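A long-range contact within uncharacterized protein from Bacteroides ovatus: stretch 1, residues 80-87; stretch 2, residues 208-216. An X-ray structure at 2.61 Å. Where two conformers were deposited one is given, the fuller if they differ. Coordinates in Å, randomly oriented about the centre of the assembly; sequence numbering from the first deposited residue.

Stretch 1, residues 80-87: RPELWYTE
Stretch 2 208-216: EDMDKDMRK

Long-range contacts in proteins are often held less by paired charges than by backbone carbonyls lying within reach of long, flexible side chains, and the meeting of residues 80-87 with 208-216 is a compact example. The two stretches bury 284 Å² between them, most of it contributed by Glu82, Lys212 and Asp209.

In the first stretch, residues 81-83 form a single 3-10 turn, with phi/psi running from -57/-21 at Pro81 through -62/-25 at Glu82 to -94/-1 at Leu83. It is closed by Leu83 N to Arg80 O at 2.8 Å and Trp84 N to Pro81 O at 3.1 Å. The chain then extends, Trp84 at -70/151 and Tyr85 at -79/152, into the strand residues Thr86 and Glu87. In the second stretch, extended Met210 (-75/161), a selenomethionine, and Asp211 (-34/128) lead into a helix beginning at Lys212. Asp211 caps it through a weak bond from Asp213 N to Asp211 OD1, 3.0 Å, while Arg215 N reaches Asp211 O at 2.9 Å. The register sets Glu82 CA 5.4 Å from Asp211 CA and Leu83 CA 6.4 Å from Asp209 CA.

Glu82 is the centre of the contact, and it serves through its aliphatic portion and its backbone. With chi1 p and chi2 m, its CG packs 3.2 Å from Asp209 O and its CB 4.2 Å from Asp211 CA, while the end of the side chain leads away. Its carbonyl accepts the one direct hydrogen bond between the stretches, a weak one: Arg215 NH2 to Glu82 O, 3.3 Å at 143°, near the guanidinium plane. The same guanidinium is steadied from its own stretch, Arg215 NE and NH2 each donating to Met210 O at 2.8 Å, so one buried arginine ties together two chain segments.

Lys212 shows what length can do. From a CB directed sideways, its m, t, t, t chain runs past the turn, CE lying 3.7 Å from Glu82 O, and carries NZ to 3.7 Å from both Pro81 O and Thr86 OG1. A water completes the link, accepting from Lys212 NZ at 3.1 Å and donating to Trp84 O at 2.6 Å. Methylenes thus cover the turn while the ammonium ends in polar surroundings.

Asp209 adds a modest apolar contact at the exposed margin: Leu83, with chi1 m and chi2 t, brings CD2 to 3.6 Å from Asp209 CB.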

# COMPACT_ATOMS: atom_id res chain seq x y z
N ARG A 80 18.83 -11.50 -32.91
CA ARG A 80 17.48 -10.96 -32.71
C ARG A 80 17.48 -9.68 -31.86
O ARG A 80 16.65 -9.53 -30.98
CB ARG A 80 16.57 -12.02 -32.10
CG ARG A 80 16.20 -13.14 -33.07
CD ARG A 80 15.07 -13.99 -32.55
NE ARG A 80 15.40 -14.66 -31.29
CZ ARG A 80 14.55 -15.41 -30.57
NH1 ARG A 80 13.30 -15.60 -31.00
NH2 ARG A 80 14.95 -15.96 -29.43
N PRO A 81 18.34 -8.72 -32.21
CA PRO A 81 18.52 -7.49 -31.42
C PRO A 81 17.24 -6.70 -31.24
O PRO A 81 17.12 -5.91 -30.30
CB PRO A 81 19.53 -6.69 -32.23
CG PRO A 81 19.42 -7.21 -33.60
CD PRO A 81 19.03 -8.63 -33.51
N GLU A 82 16.27 -6.93 -32.12
CA GLU A 82 14.99 -6.27 -32.00
C GLU A 82 14.26 -6.66 -30.68
O GLU A 82 13.45 -5.89 -30.16
CB GLU A 82 14.10 -6.54 -33.23
CG GLU A 82 13.56 -7.97 -33.38
CD GLU A 82 14.52 -8.91 -34.08
OE1 GLU A 82 15.65 -8.47 -34.41
OE2 GLU A 82 14.15 -10.09 -34.31
N LEU A 83 14.57 -7.83 -30.13
CA LEU A 83 13.95 -8.29 -28.89
C LEU A 83 14.78 -7.93 -27.64
O LEU A 83 14.39 -8.25 -26.53
CB LEU A 83 13.76 -9.80 -28.91
CG LEU A 83 12.95 -10.44 -30.03
CD1 LEU A 83 12.92 -11.97 -29.85
CD2 LEU A 83 11.54 -9.88 -30.07
N TRP A 84 15.92 -7.29 -27.84
CA TRP A 84 16.85 -7.00 -26.73
C TRP A 84 16.32 -5.97 -25.76
O TRP A 84 15.60 -5.05 -26.13
CB TRP A 84 18.18 -6.49 -27.27
CG TRP A 84 19.11 -7.53 -27.70
CD1 TRP A 84 18.79 -8.73 -28.26
CD2 TRP A 84 20.52 -7.43 -27.75
NE1 TRP A 84 19.92 -9.41 -28.60
CE2 TRP A 84 21.01 -8.63 -28.30
CE3 TRP A 84 21.44 -6.44 -27.35
CZ2 TRP A 84 22.37 -8.88 -28.46
CZ3 TRP A 84 22.80 -6.70 -27.50
CH2 TRP A 84 23.25 -7.91 -28.05
N TYR A 85 16.75 -6.09 -24.52
CA TYR A 85 16.51 -5.07 -23.54
C TYR A 85 17.52 -3.94 -23.76
O TYR A 85 18.62 -4.17 -24.26
CB TYR A 85 16.67 -5.64 -22.15
CG TYR A 85 15.65 -6.67 -21.79
CD1 TYR A 85 14.33 -6.31 -21.59
CD2 TYR A 85 16.00 -8.00 -21.61
CE1 TYR A 85 13.38 -7.26 -21.24
CE2 TYR A 85 15.06 -8.95 -21.25
CZ TYR A 85 13.74 -8.57 -21.07
OH TYR A 85 12.80 -9.49 -20.71
N THR A 86 17.15 -2.73 -23.40
CA THR A 86 18.02 -1.60 -23.58
C THR A 86 18.29 -0.92 -22.26
O THR A 86 17.38 -0.65 -21.50
CB THR A 86 17.42 -0.63 -24.54
OG1 THR A 86 17.18 -1.30 -25.78
CG2 THR A 86 18.37 0.57 -24.76
N GLU A 87 19.56 -0.67 -21.97
CA GLU A 87 19.94 -0.06 -20.71
C GLU A 87 19.32 1.30 -20.60
O GLU A 87 19.38 2.07 -21.51
CB GLU A 87 21.46 0.05 -20.61
CG GLU A 87 21.94 0.65 -19.30
CD GLU A 87 23.44 0.81 -19.24
OE1 GLU A 87 24.15 0.10 -19.99
OE2 GLU A 87 23.91 1.63 -18.43
N GLU A 208 4.66 -5.85 -33.06
CA GLU A 208 5.22 -5.00 -31.99
C GLU A 208 6.67 -5.36 -31.66
O GLU A 208 7.30 -4.67 -30.87
CB GLU A 208 4.33 -5.09 -30.71
CG GLU A 208 2.83 -4.73 -30.98
CD GLU A 208 1.93 -4.78 -29.73
OE1 GLU A 208 2.22 -5.55 -28.81
OE2 GLU A 208 0.90 -4.06 -29.71
N ASP A 209 7.18 -6.45 -32.25
CA ASP A 209 8.57 -6.90 -32.01
C ASP A 209 9.39 -6.84 -33.30
O ASP A 209 10.40 -7.49 -33.43
CB ASP A 209 8.57 -8.35 -31.48
CG ASP A 209 7.98 -8.46 -30.06
OD1 ASP A 209 8.32 -7.62 -29.20
OD2 ASP A 209 7.22 -9.42 -29.81
N MSE A 210 8.91 -6.08 -34.25
CA MSE A 210 9.57 -5.93 -35.53
C MSE A 210 10.80 -5.03 -35.41
O MSE A 210 10.94 -4.32 -34.45
CB MSE A 210 8.55 -5.33 -36.53
CG MSE A 210 9.09 -4.35 -37.53
SE MSE A 210 7.65 -3.50 -38.52
CE MSE A 210 6.89 -5.11 -39.29
N ASP A 211 11.69 -5.12 -36.38
CA ASP A 211 12.85 -4.21 -36.47
C ASP A 211 12.47 -2.82 -35.95
O ASP A 211 11.50 -2.23 -36.41
CB ASP A 211 13.32 -4.13 -37.94
CG ASP A 211 14.63 -3.38 -38.12
OD1 ASP A 211 14.78 -2.27 -37.55
OD2 ASP A 211 15.48 -3.85 -38.91
N LYS A 212 13.25 -2.29 -35.01
CA LYS A 212 12.91 -1.01 -34.35
C LYS A 212 12.88 0.16 -35.30
O LYS A 212 11.97 0.97 -35.25
CB LYS A 212 13.88 -0.70 -33.21
CG LYS A 212 13.67 -1.56 -31.94
CD LYS A 212 14.85 -1.41 -30.95
CE LYS A 212 14.75 -2.40 -29.79
NZ LYS A 212 16.05 -2.56 -29.07
N ASP A 213 13.87 0.26 -36.16
CA ASP A 213 13.95 1.40 -37.09
C ASP A 213 12.67 1.54 -37.93
O ASP A 213 12.28 2.65 -38.30
CB ASP A 213 15.17 1.28 -38.01
CG ASP A 213 16.43 1.78 -37.36
OD1 ASP A 213 16.34 2.64 -36.45
OD2 ASP A 213 17.52 1.33 -37.79
N MSE A 214 12.03 0.43 -38.21
CA MSE A 214 10.81 0.43 -38.98
C MSE A 214 9.57 0.51 -38.11
O MSE A 214 8.62 1.23 -38.44
CB MSE A 214 10.74 -0.80 -39.85
CG MSE A 214 11.58 -0.68 -41.06
SE MSE A 214 12.22 -2.33 -41.67
CE MSE A 214 12.69 -1.74 -43.47
N ARG A 215 9.58 -0.17 -36.98
CA ARG A 215 8.37 -0.19 -36.16
C ARG A 215 8.01 1.20 -35.62
O ARG A 215 6.84 1.54 -35.53
CB ARG A 215 8.41 -1.28 -35.05
CG ARG A 215 8.70 -0.81 -33.68
CD ARG A 215 8.34 -1.89 -32.64
NE ARG A 215 9.32 -3.00 -32.60
CZ ARG A 215 10.06 -3.33 -31.54
NH1 ARG A 215 9.92 -2.69 -30.38
NH2 ARG A 215 10.89 -4.36 -31.62
N LYS A 216 9.00 2.04 -35.39
CA LYS A 216 8.73 3.36 -34.86
C LYS A 216 7.89 4.17 -35.84
O LYS A 216 7.11 5.03 -35.44
CB LYS A 216 10.04 4.12 -34.48
CG LYS A 216 10.98 4.52 -35.65
CD LYS A 216 12.23 5.34 -35.11
CE LYS A 216 13.36 5.48 -36.18
O HOH W 1 14.34 -2.78 -26.44